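Local structure of dihydrodipicolinate synthase (Bacillus clausii KSM-K16, 3E96) at residues B[267-271]-B[293-297]; B[54-58]-B[260-265]; B[200-204]-B[226-231]. The protein probably catalyses, as a DapA-family lyase, the formation of 4-hydroxy-tetrahydrodipicolinate, a step that in this family starts from pyruvate bound as a Schiff base. Residues are numbered along the deposited sequence.

Interaction 1 (B[267-271]-B[293-297]); sequences AMEML and VTELL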
ATOM      1  N   ALA B 267       1.803  24.292  -6.531  1.00 16.73           N
ATOM      2  CA  ALA B 267       2.929  25.198  -6.738  1.00 16.74           C
ATOM      3  C   ALA B 267       3.085  25.429  -8.247  1.00 17.71           C
ATOM      4  O   ALA B 267       3.290  26.566  -8.693  1.00 18.00           O
ATOM      5  CB  ALA B 267       4.206  24.595  -6.164  1.00 17.12           C
ATOM      6  N   MET B 268       2.986  24.350  -9.025  1.00 15.48           N
ATOM      7  CA  MET B 268       3.098  24.431 -10.486  1.00 16.10           C
ATOM      8  C   MET B 268       2.017  25.361 -11.041  1.00 17.55           C
ATOM      9  O   MET B 268       2.297  26.215 -11.890  1.00 16.12           O
ATOM     10  CB  MET B 268       2.946  23.040 -11.138  1.00 15.62           C
ATOM     11  CG  MET B 268       4.093  22.051 -10.869  1.00 15.85           C
ATOM     12  SD  MET B 268       3.850  20.384 -11.569  1.00  5.15           S
ATOM     13  CE  MET B 268       2.772  19.694 -10.431  1.00 24.33           C
ATOM     14  N   GLU B 269       0.783  25.194 -10.566  1.00 16.04           N
ATOM     15  CA  GLU B 269      -0.326  26.026 -11.032  1.00 17.40           C
ATOM     16  C   GLU B 269      -0.080  27.503 -10.719  1.00 18.50           C
ATOM     17  O   GLU B 269      -0.401  28.380 -11.532  1.00 17.25           O
ATOM     18  CB  GLU B 269      -1.645  25.570 -10.400  1.00 17.57           C
ATOM     19  CG  GLU B 269      -2.226  24.271 -10.982  1.00 19.31           C
ATOM     20  CD  GLU B 269      -2.707  24.414 -12.419  1.00 21.08           C
ATOM     21  OE1 GLU B 269      -3.148  25.522 -12.801  1.00 23.01           O
ATOM     22  OE2 GLU B 269      -2.670  23.411 -13.167  1.00 19.49           O
ATOM     23  N   MET B 270       0.480  27.784  -9.546  1.00 17.10           N
ATOM     24  CA  MET B 270       0.778  29.163  -9.175  1.00 18.58           C
ATOM     25  C   MET B 270       1.827  29.748 -10.122  1.00 19.49           C
ATOM     26  O   MET B 270       1.839  30.952 -10.373  1.00 19.38           O
ATOM     27  CB  MET B 270       1.286  29.247  -7.733  1.00 19.74           C
ATOM     28  CG  MET B 270       0.188  29.272  -6.685  1.00 23.90           C
ATOM     29  SD  MET B 270       0.813  29.704  -5.040  1.00 22.68           S
ATOM     30  CE  MET B 270       1.129  31.414  -5.236  1.00 26.28           C
ATOM     31  N   LEU B 271       2.703  28.894 -10.645  1.00 17.68           N
ATOM     32  CA  LEU B 271       3.745  29.339 -11.569  1.00 18.58           C
ATOM     33  C   LEU B 271       3.258  29.237 -13.010  1.00 18.92           C
ATOM     34  O   LEU B 271       4.052  29.273 -13.959  1.00 18.75           O
ATOM     35  CB  LEU B 271       5.008  28.493 -11.391  1.00 17.53           C
ATOM     36  CG  LEU B 271       5.675  28.555 -10.014  1.00 19.07           C
ATOM     37  CD1 LEU B 271       6.820  27.544  -9.963  1.00 19.63           C
ATOM     38  CD2 LEU B 271       6.186  29.963  -9.741  1.00 17.68           C
ATOM     39  N   VAL B 293       2.719  27.738   0.492  1.00 18.88           N
ATOM     40  CA  VAL B 293       3.285  27.497  -0.837  1.00 18.96           C
ATOM     41  C   VAL B 293       3.576  28.853  -1.486  1.00 19.84           C
ATOM     42  O   VAL B 293       4.605  29.043  -2.138  1.00 18.13           O
ATOM     43  CB  VAL B 293       2.308  26.707  -1.745  1.00 19.29           C
ATOM     44  CG1 VAL B 293       2.843  26.663  -3.184  1.00 19.02           C
ATOM     45  CG2 VAL B 293       2.137  25.287  -1.216  1.00 19.27           C
ATOM     46  N   THR B 294       2.654  29.789  -1.297  1.00 19.41           N
ATOM     47  CA  THR B 294       2.806  31.131  -1.846  1.00 20.96           C
ATOM     48  C   THR B 294       4.051  31.797  -1.271  1.00 21.17           C
ATOM     49  O   THR B 294       4.890  32.310  -2.013  1.00 22.01           O
ATOM     50  CB  THR B 294       1.569  31.995  -1.518  1.00 20.17           C
ATOM     51  OG1 THR B 294       0.425  31.449  -2.181  1.00 22.66           O
ATOM     52  CG2 THR B 294       1.778  33.442  -1.971  1.00 23.43           C
ATOM     53  N   GLU B 295       4.180  31.773   0.053  1.00 21.68           N
ATOM     54  CA  GLU B 295       5.325  32.390   0.712  1.00 23.60           C
ATOM     55  C   GLU B 295       6.635  31.735   0.292  1.00 23.69           C
ATOM     56  O   GLU B 295       7.675  32.389   0.240  1.00 23.60           O
ATOM     57  CB  GLU B 295       5.170  32.308   2.234  1.00 26.04           C
ATOM     58  CG  GLU B 295       3.817  32.796   2.731  1.00 29.32           C
ATOM     59  CD  GLU B 295       3.709  32.809   4.245  1.00 31.97           C
ATOM     60  OE1 GLU B 295       4.268  31.899   4.896  1.00 33.62           O
ATOM     61  OE2 GLU B 295       3.052  33.725   4.783  1.00 32.55           O
ATOM     62  N   LEU B 296       6.585  30.443  -0.012  1.00 22.87           N
ATOM     63  CA  LEU B 296       7.785  29.723  -0.426  1.00 23.35           C
ATOM     64  C   LEU B 296       8.204  30.154  -1.834  1.00 22.33           C
ATOM     65  O   LEU B 296       9.386  30.391  -2.101  1.00 22.21           O
ATOM     66  CB  LEU B 296       7.523  28.216  -0.392  1.00 25.56           C
ATOM     67  CG  LEU B 296       8.732  27.284  -0.322  1.00 29.65           C
ATOM     68  CD1 LEU B 296       9.498  27.532   0.968  1.00 32.15           C
ATOM     69  CD2 LEU B 296       8.259  25.842  -0.368  1.00 32.23           C
ATOM     70  N   LEU B 297       7.231  30.252  -2.732  1.00 20.62           N
ATOM     71  CA  LEU B 297       7.507  30.663  -4.103  1.00 20.92           C
ATOM     72  C   LEU B 297       7.962  32.116  -4.112  1.00 21.48           C
ATOM     73  O   LEU B 297       8.792  32.516  -4.929  1.00 21.61           O
ATOM     74  CB  LEU B 297       6.259  30.494  -4.974  1.00 20.58           C
ATOM     75  CG  LEU B 297       5.818  29.048  -5.218  1.00 20.24           C
ATOM     76  CD1 LEU B 297       4.573  29.030  -6.086  1.00 19.14           C
ATOM     77  CD2 LEU B 297       6.947  28.267  -5.881  1.00 20.67           C
TER
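Ala267 and Val293 are the pair whose CA atoms come nearest between the two segments, 6.3 Å apart; Ala267 CB lies 3.9 Å from Val293 CG1, and Phe248 of helix 235-252 packs on the same alanine. The small side chain lets the backbones draw this near, and Leu297 CD1 settles 3.8 Å from Ala267 O. One turn on, Met270 reaches across: its CB lies 3.7 Å from Leu297 CD1, its SD 4.1 Å from Val293 CG1, and its CE only 3.1 Å from Thr294 OG1, a close touch with a hydroxyl that is hydrogen-bonded to Lys290 O in its own helix. Leu271, the first residue to leave helical geometry, still places CD2 4.1 Å from Leu297 CD1. Leu297 thus meets Ala267, Met270 and Leu271 at once. With no hydrogen bond or salt bridge between the segments, these C-terminal helices, which follow the TIM barrel, are held here by shape and apolar burial.

Interaction 2 (B[54-58]-B[260-265]); sequences GNTSE and NVVVIK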
ATOM      1  N   GLY B  54       5.818   6.512 -11.212  1.00 12.67           N
ATOM      2  CA  GLY B  54       6.565   6.602  -9.971  1.00 12.89           C
ATOM      3  C   GLY B  54       5.552   7.052  -8.934  1.00 14.67           C
ATOM      4  O   GLY B  54       4.388   7.276  -9.268  1.00 13.71           O
ATOM      5  N   ASN B  55       5.952   7.195  -7.679  1.00 16.58           N
ATOM      6  CA  ASN B  55       4.972   7.609  -6.688  1.00 17.95           C
ATOM      7  C   ASN B  55       4.568   9.070  -6.830  1.00 15.83           C
ATOM      8  O   ASN B  55       3.452   9.436  -6.478  1.00 15.73           O
ATOM      9  CB  ASN B  55       5.474   7.293  -5.279  1.00 21.65           C
ATOM     10  CG  ASN B  55       5.067   5.894  -4.832  1.00 24.39           C
ATOM     11  OD1 ASN B  55       5.831   5.194  -4.174  1.00 26.10           O
ATOM     12  ND2 ASN B  55       3.847   5.484  -5.191  1.00 21.18           N
ATOM     13  N   THR B  56       5.459   9.894  -7.373  1.00 14.74           N
ATOM     14  CA  THR B  56       5.144  11.303  -7.584  1.00 13.52           C
ATOM     15  C   THR B  56       4.090  11.371  -8.694  1.00 13.45           C
ATOM     16  O   THR B  56       3.330  12.333  -8.791  1.00 11.34           O
ATOM     17  CB  THR B  56       6.385  12.102  -8.031  1.00 14.85           C
ATOM     18  OG1 THR B  56       7.468  11.843  -7.131  1.00 16.19           O
ATOM     19  CG2 THR B  56       6.087  13.602  -8.022  1.00 12.69           C
ATOM     20  N   SER B  57       4.055  10.326  -9.521  1.00 12.57           N
ATOM     21  CA  SER B  57       3.105  10.217 -10.630  1.00 12.69           C
ATOM     22  C   SER B  57       1.751   9.713 -10.136  1.00 12.52           C
ATOM     23  O   SER B  57       0.818   9.552 -10.929  1.00 12.64           O
ATOM     24  CB  SER B  57       3.618   9.217 -11.674  1.00 13.37           C
ATOM     25  OG  SER B  57       5.007   9.359 -11.899  1.00 14.32           O
ATOM     26  N   GLU B  58       1.659   9.448  -8.833  1.00 12.13           N
ATOM     27  CA  GLU B  58       0.442   8.921  -8.215  1.00 10.70           C
ATOM     28  C   GLU B  58       0.054   7.583  -8.846  1.00 10.11           C
ATOM     29  O   GLU B  58      -1.103   7.326  -9.175  1.00  9.94           O
ATOM     30  CB  GLU B  58      -0.700   9.931  -8.320  1.00 11.67           C
ATOM     31  CG  GLU B  58      -0.488  11.152  -7.439  1.00 10.81           C
ATOM     32  CD  GLU B  58      -1.578  12.189  -7.602  1.00 12.47           C
ATOM     33  OE1 GLU B  58      -2.642  12.052  -6.956  1.00 12.69           O
ATOM     34  OE2 GLU B  58      -1.371  13.140  -8.394  1.00 12.33           O
ATOM     35  N   ASN B 260       2.958  15.375  -0.322  1.00 14.51           N
ATOM     36  CA  ASN B 260       3.995  15.124  -1.319  1.00 13.07           C
ATOM     37  C   ASN B 260       3.761  15.567  -2.763  1.00 13.90           C
ATOM     38  O   ASN B 260       4.622  16.220  -3.361  1.00 13.36           O
ATOM     39  CB  ASN B 260       4.382  13.644  -1.298  1.00 17.68           C
ATOM     40  CG  ASN B 260       5.616  13.360  -2.128  1.00 21.32           C
ATOM     41  OD1 ASN B 260       5.575  13.397  -3.358  1.00 23.46           O
ATOM     42  ND2 ASN B 260       6.725  13.087  -1.457  1.00 22.65           N
ATOM     43  N   VAL B 261       2.613  15.216  -3.329  1.00 11.90           N
ATOM     44  CA  VAL B 261       2.321  15.583  -4.713  1.00 12.08           C
ATOM     45  C   VAL B 261       1.433  16.814  -4.833  1.00 13.12           C
ATOM     46  O   VAL B 261       1.651  17.662  -5.703  1.00 13.20           O
ATOM     47  CB  VAL B 261       1.644  14.411  -5.467  1.00 11.76           C
ATOM     48  CG1 VAL B 261       1.247  14.849  -6.885  1.00 12.43           C
ATOM     49  CG2 VAL B 261       2.594  13.217  -5.532  1.00 13.48           C
ATOM     50  N   VAL B 262       0.436  16.923  -3.963  1.00 11.93           N
ATOM     51  CA  VAL B 262      -0.466  18.062  -4.040  1.00 12.96           C
ATOM     52  C   VAL B 262       0.275  19.399  -3.909  1.00 13.79           C
ATOM     53  O   VAL B 262      -0.097  20.372  -4.561  1.00 13.49           O
ATOM     54  CB  VAL B 262      -1.612  17.952  -2.998  1.00 13.55           C
ATOM     55  CG1 VAL B 262      -1.057  17.957  -1.588  1.00 12.78           C
ATOM     56  CG2 VAL B 262      -2.613  19.087  -3.215  1.00 14.73           C
ATOM     57  N   VAL B 263       1.326  19.448  -3.092  1.00 13.07           N
ATOM     58  CA  VAL B 263       2.106  20.684  -2.950  1.00 13.80           C
ATOM     59  C   VAL B 263       2.772  21.012  -4.291  1.00 13.91           C
ATOM     60  O   VAL B 263       2.813  22.175  -4.716  1.00 14.27           O
ATOM     61  CB  VAL B 263       3.204  20.554  -1.861  1.00 13.62           C
ATOM     62  CG1 VAL B 263       4.187  21.725  -1.956  1.00 13.96           C
ATOM     63  CG2 VAL B 263       2.560  20.533  -0.480  1.00 12.83           C
ATOM     64  N   ILE B 264       3.295  19.984  -4.957  1.00 12.87           N
ATOM     65  CA  ILE B 264       3.934  20.174  -6.256  1.00 13.97           C
ATOM     66  C   ILE B 264       2.927  20.722  -7.274  1.00 14.49           C
ATOM     67  O   ILE B 264       3.212  21.691  -7.992  1.00 13.57           O
ATOM     68  CB  ILE B 264       4.515  18.841  -6.797  1.00 14.22           C
ATOM     69  CG1 ILE B 264       5.739  18.435  -5.975  1.00 15.42           C
ATOM     70  CG2 ILE B 264       4.903  18.987  -8.265  1.00 15.66           C
ATOM     71  CD1 ILE B 264       6.339  17.103  -6.384  1.00 17.52           C
ATOM     72  N   LYS B 265       1.748  20.110  -7.328  1.00 11.84           N
ATOM     73  CA  LYS B 265       0.725  20.539  -8.277  1.00 14.04           C
ATOM     74  C   LYS B 265       0.189  21.944  -8.049  1.00 15.00           C
ATOM     75  O   LYS B 265      -0.018  22.694  -9.006  1.00 15.44           O
ATOM     76  CB  LYS B 265      -0.429  19.530  -8.305  1.00 12.21           C
ATOM     77  CG  LYS B 265      -0.050  18.216  -8.995  1.00 11.98           C
ATOM     78  CD  LYS B 265      -1.246  17.300  -9.227  1.00 12.02           C
ATOM     79  CE  LYS B 265      -0.828  16.067 -10.028  1.00 11.25           C
ATOM     80  NZ  LYS B 265      -1.922  15.051 -10.153  1.00 10.55           N
TER
HETATM   81  O   HOH W   1       6.892  11.602  -4.676  1.00 30.46           O
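This is a buried contact, part polar and part apolar, between the loop that follows barrel strand 49-50 and the start of helix 262-270 in the C-terminal helical region. Its strongest link is a salt bridge: Lys265 NZ donates to Glu58 OE2 at 2.7 Å. The lysine is almost fully extended, and its ammonium also bonds to the carbonyls of Thr21 and Val277, while Glu58 OE1 accepts from the backbone NH of Arg279, so both charges are well satisfied in the interior. Val261 fills the space beside the bridge, its CG1 3.5 Å from Glu58 OE2 and its CG2 3.5 Å from Thr56 O. A type I beta turn from Asn55 to Glu58, closed by Glu58 N to Asn55 O at 3.0 Å, turns Glu58 toward the helix and leaves Thr56 sideways to it. The loop lies at the C-terminal end of a parallel (β/α)8 barrel, the end at which TIM barrels carry their active sites, and Thr56 is predicted to bind pyruvate; its side chain is about 9 Å from that of Lys167, the predicted Schiff-base lysine. Thr56 CG2 rests 3.9 Å from Ile264 CD1, whereas the hydroxyl turns to water: water 1 lies 2.5 Å from Thr56 OG1 and donates to Asn260 OD1 at 2.6 Å, bridging two side chains too far apart to bond directly. Asn260 OD1 also accepts from Arg252 of helix 235-252. Tyr119 of the second subunit packs on Asn55, Asn260 and Val261, bringing the dimer partner up to this junction.

Interaction 3 (B[200-204]-B[226-231]); sequences APFFW and MLEALR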
ATOM      1  N   ALA B 200      19.666  14.038  -0.405  1.00 12.08           N
ATOM      2  CA  ALA B 200      20.730  13.784  -1.374  1.00 13.23           C
ATOM      3  C   ALA B 200      22.158  14.110  -0.927  1.00 11.95           C
ATOM      4  O   ALA B 200      23.069  13.317  -1.154  1.00 12.48           O
ATOM      5  CB  ALA B 200      20.416  14.513  -2.691  1.00 12.52           C
ATOM      6  N   PRO B 201      22.385  15.280  -0.302  1.00 12.90           N
ATOM      7  CA  PRO B 201      23.759  15.589   0.119  1.00 12.81           C
ATOM      8  C   PRO B 201      24.337  14.569   1.101  1.00 12.59           C
ATOM      9  O   PRO B 201      25.505  14.187   1.007  1.00 12.58           O
ATOM     10  CB  PRO B 201      23.631  16.982   0.739  1.00 12.52           C
ATOM     11  CG  PRO B 201      22.466  17.582  -0.011  1.00 12.75           C
ATOM     12  CD  PRO B 201      21.490  16.428  -0.069  1.00 12.25           C
ATOM     13  N   PHE B 202      23.511  14.136   2.043  1.00 11.17           N
ATOM     14  CA  PHE B 202      23.928  13.170   3.051  1.00 11.24           C
ATOM     15  C   PHE B 202      24.161  11.788   2.440  1.00 11.72           C
ATOM     16  O   PHE B 202      25.152  11.122   2.748  1.00 13.51           O
ATOM     17  CB  PHE B 202      22.868  13.119   4.147  1.00 12.16           C
ATOM     18  CG  PHE B 202      22.542  14.475   4.720  1.00 12.30           C
ATOM     19  CD1 PHE B 202      23.387  15.074   5.654  1.00 12.41           C
ATOM     20  CD2 PHE B 202      21.417  15.175   4.286  1.00 13.45           C
ATOM     21  CE1 PHE B 202      23.124  16.351   6.148  1.00 13.33           C
ATOM     22  CE2 PHE B 202      21.139  16.461   4.773  1.00 14.09           C
ATOM     23  CZ  PHE B 202      21.994  17.051   5.705  1.00 14.23           C
ATOM     24  N   PHE B 203      23.249  11.355   1.578  1.00 11.28           N
ATOM     25  CA  PHE B 203      23.400  10.065   0.914  1.00 12.16           C
ATOM     26  C   PHE B 203      24.626  10.099   0.006  1.00 12.19           C
ATOM     27  O   PHE B 203      25.365   9.121  -0.084  1.00 11.98           O
ATOM     28  CB  PHE B 203      22.171   9.740   0.053  1.00 12.12           C
ATOM     29  CG  PHE B 203      21.050   9.087   0.800  1.00 13.64           C
ATOM     30  CD1 PHE B 203      20.410   9.749   1.843  1.00 11.12           C
ATOM     31  CD2 PHE B 203      20.616   7.808   0.443  1.00 13.30           C
ATOM     32  CE1 PHE B 203      19.347   9.150   2.522  1.00 14.20           C
ATOM     33  CE2 PHE B 203      19.556   7.198   1.113  1.00 14.48           C
ATOM     34  CZ  PHE B 203      18.918   7.870   2.158  1.00 12.47           C
ATOM     35  N   TRP B 204      24.840  11.228  -0.669  1.00 13.37           N
ATOM     36  CA  TRP B 204      25.973  11.353  -1.586  1.00 14.04           C
ATOM     37  C   TRP B 204      27.291  11.117  -0.863  1.00 14.87           C
ATOM     38  O   TRP B 204      28.143  10.363  -1.340  1.00 14.52           O
ATOM     39  CB  TRP B 204      25.975  12.735  -2.250  1.00 14.27           C
ATOM     40  CG  TRP B 204      26.858  12.813  -3.462  1.00 17.73           C
ATOM     41  CD1 TRP B 204      28.207  13.032  -3.489  1.00 20.03           C
ATOM     42  CD2 TRP B 204      26.453  12.635  -4.825  1.00 18.95           C
ATOM     43  NE1 TRP B 204      28.666  13.004  -4.787  1.00 20.91           N
ATOM     44  CE2 TRP B 204      27.610  12.760  -5.626  1.00 20.78           C
ATOM     45  CE3 TRP B 204      25.223  12.381  -5.447  1.00 18.76           C
ATOM     46  CZ2 TRP B 204      27.572  12.639  -7.023  1.00 21.84           C
ATOM     47  CZ3 TRP B 204      25.186  12.262  -6.835  1.00 21.30           C
ATOM     48  CH2 TRP B 204      26.353  12.391  -7.605  1.00 20.36           C
ATOM     49  N   MET B 226      22.092  21.107  -7.823  1.00 16.93           N
ATOM     50  CA  MET B 226      22.527  20.270  -6.708  1.00 16.25           C
ATOM     51  C   MET B 226      23.392  19.125  -7.208  1.00 15.86           C
ATOM     52  O   MET B 226      24.425  18.824  -6.613  1.00 16.06           O
ATOM     53  CB  MET B 226      21.331  19.697  -5.927  1.00 14.54           C
ATOM     54  CG  MET B 226      21.754  18.803  -4.740  1.00 17.86           C
ATOM     55  SD  MET B 226      20.410  18.192  -3.656  1.00 11.62           S
ATOM     56  CE  MET B 226      20.230  19.622  -2.542  1.00 14.59           C
ATOM     57  N   LEU B 227      22.969  18.481  -8.295  1.00 14.84           N
ATOM     58  CA  LEU B 227      23.727  17.363  -8.847  1.00 16.63           C
ATOM     59  C   LEU B 227      25.124  17.803  -9.262  1.00 16.98           C
ATOM     60  O   LEU B 227      26.107  17.129  -8.968  1.00 15.86           O
ATOM     61  CB  LEU B 227      23.015  16.764 -10.066  1.00 15.73           C
ATOM     62  CG  LEU B 227      23.750  15.592 -10.734  1.00 17.87           C
ATOM     63  CD1 LEU B 227      23.726  14.372  -9.815  1.00 17.55           C
ATOM     64  CD2 LEU B 227      23.095  15.259 -12.070  1.00 18.97           C
ATOM     65  N   GLU B 228      25.211  18.937  -9.947  1.00 17.30           N
ATOM     66  CA  GLU B 228      26.508  19.421 -10.400  1.00 20.49           C
ATOM     67  C   GLU B 228      27.410  19.799  -9.227  1.00 19.51           C
ATOM     68  O   GLU B 228      28.600  19.487  -9.235  1.00 20.93           O
ATOM     69  CB  GLU B 228      26.321  20.604 -11.348  1.00 22.00           C
ATOM     70  CG  GLU B 228      25.391  20.266 -12.508  1.00 26.37           C
ATOM     71  CD  GLU B 228      25.424  21.294 -13.616  1.00 29.14           C
ATOM     72  OE1 GLU B 228      25.392  22.503 -13.310  1.00 31.29           O
ATOM     73  OE2 GLU B 228      25.467  20.886 -14.797  1.00 31.05           O
ATOM     74  N   ALA B 229      26.841  20.453  -8.218  1.00 19.03           N
ATOM     75  CA  ALA B 229      27.610  20.849  -7.042  1.00 18.82           C
ATOM     76  C   ALA B 229      28.155  19.607  -6.342  1.00 18.92           C
ATOM     77  O   ALA B 229      29.319  19.569  -5.943  1.00 19.59           O
ATOM     78  CB  ALA B 229      26.732  21.655  -6.079  1.00 18.32           C
ATOM     79  N   LEU B 230      27.312  18.589  -6.197  1.00 17.37           N
ATOM     80  CA  LEU B 230      27.730  17.351  -5.548  1.00 18.51           C
ATOM     81  C   LEU B 230      28.847  16.677  -6.343  1.00 19.14           C
ATOM     82  O   LEU B 230      29.849  16.242  -5.779  1.00 19.30           O
ATOM     83  CB  LEU B 230      26.541  16.392  -5.416  1.00 16.83           C
ATOM     84  CG  LEU B 230      25.467  16.763  -4.384  1.00 18.06           C
ATOM     85  CD1 LEU B 230      24.247  15.861  -4.546  1.00 16.29           C
ATOM     86  CD2 LEU B 230      26.044  16.624  -2.979  1.00 16.28           C
ATOM     87  N   ARG B 231      28.664  16.590  -7.656  1.00 20.38           N
ATOM     88  CA  ARG B 231      29.659  15.964  -8.517  1.00 21.30           C
ATOM     89  C   ARG B 231      30.989  16.714  -8.498  1.00 21.26           C
ATOM     90  O   ARG B 231      32.047  16.102  -8.617  1.00 22.44           O
ATOM     91  CB  ARG B 231      29.132  15.875  -9.952  1.00 19.63           C
ATOM     92  CG  ARG B 231      28.109  14.765 -10.175  1.00 20.53           C
ATOM     93  CD  ARG B 231      27.559  14.817 -11.585  1.00 21.53           C
ATOM     94  NE  ARG B 231      26.786  13.627 -11.933  1.00 20.34           N
ATOM     95  CZ  ARG B 231      26.158  13.467 -13.093  1.00 21.32           C
ATOM     96  NH1 ARG B 231      26.208  14.421 -14.010  1.00 22.17           N
ATOM     97  NH2 ARG B 231      25.488  12.350 -13.344  1.00 21.15           N
TER
HETATM   98  O   HOH W   2      31.315  13.394  -5.769  1.00 39.59           O
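Trp204 lays its indole across Leu230: Leu230 CB sits 3.8 Å from the centroid of the five-membered ring and 12° off its normal, a CH-pi contact over the face, while Leu230 CD1 approaches Trp204 CE3 at 3.7 Å. Farther round the six-membered ring, Leu227 CD1 lies 3.9 Å from Trp204 CZ3 and Arg231 CG 3.8 Å from Trp204 CZ2, so the aliphatic part of the arginine adds to the apolar surface; its guanidinium bonds through NH2 to Glu13 O. The indole nitrogen is served by water 2, which accepts from Trp204 NE1 at 2.9 Å and lies 3.2 Å from Leu230 O, within bonding reach of this carbonyl. The two helices, 200-206 and 220-231, follow the last two strands of the TIM barrel, 190-193 and 210-213, and are neighbours in its outer layer. Their segments run in the same general direction, crossing at -28°, as expected of successive β/α units. The axes stay 11.0 Å apart at their closest approach, leaving room for large side chains between them. At the earlier end of both segments Met226 replaces Trp204 as the bridge, with its SD 3.8 Å from Ala200 CB and its CE 3.9 Å from Pro201 CG. Leu230 CD2 also comes within 4.0 Å of Pro201 CA, at the closest CA pair of the segments, Pro201 and Leu230 at 7.1 Å. Phe211 of strand 210-213 meets Ala200 and Leu227 from the barrel side, and Val238 of helix 235-252 packs on Pro201 and Leu230.

In the fold
Interactions 1 and 2 share helix 262-270 and touch directly, Val263 CG1 lying 4.2 Å from Val293 CG2. The start of that helix faces the barrel and the second subunit in interaction 2, its end the last long helix in interaction 1. Interaction 2, its centre about 9 Å from the centre of the chain, is the deepest and the only one with a salt bridge, and it holds the predicted pyruvate-binding Thr56. Interaction 1, its centre about 21 Å from that of the chain, is partly buried and apolar. Interaction 3 stands apart, its nearest atoms about 14 Å from interaction 1 and 13 Å from interaction 2; buried, it joins barrel helices and combines aliphatic packing with a CH-pi contact on an indole face. Helix 235-252 packs against all three.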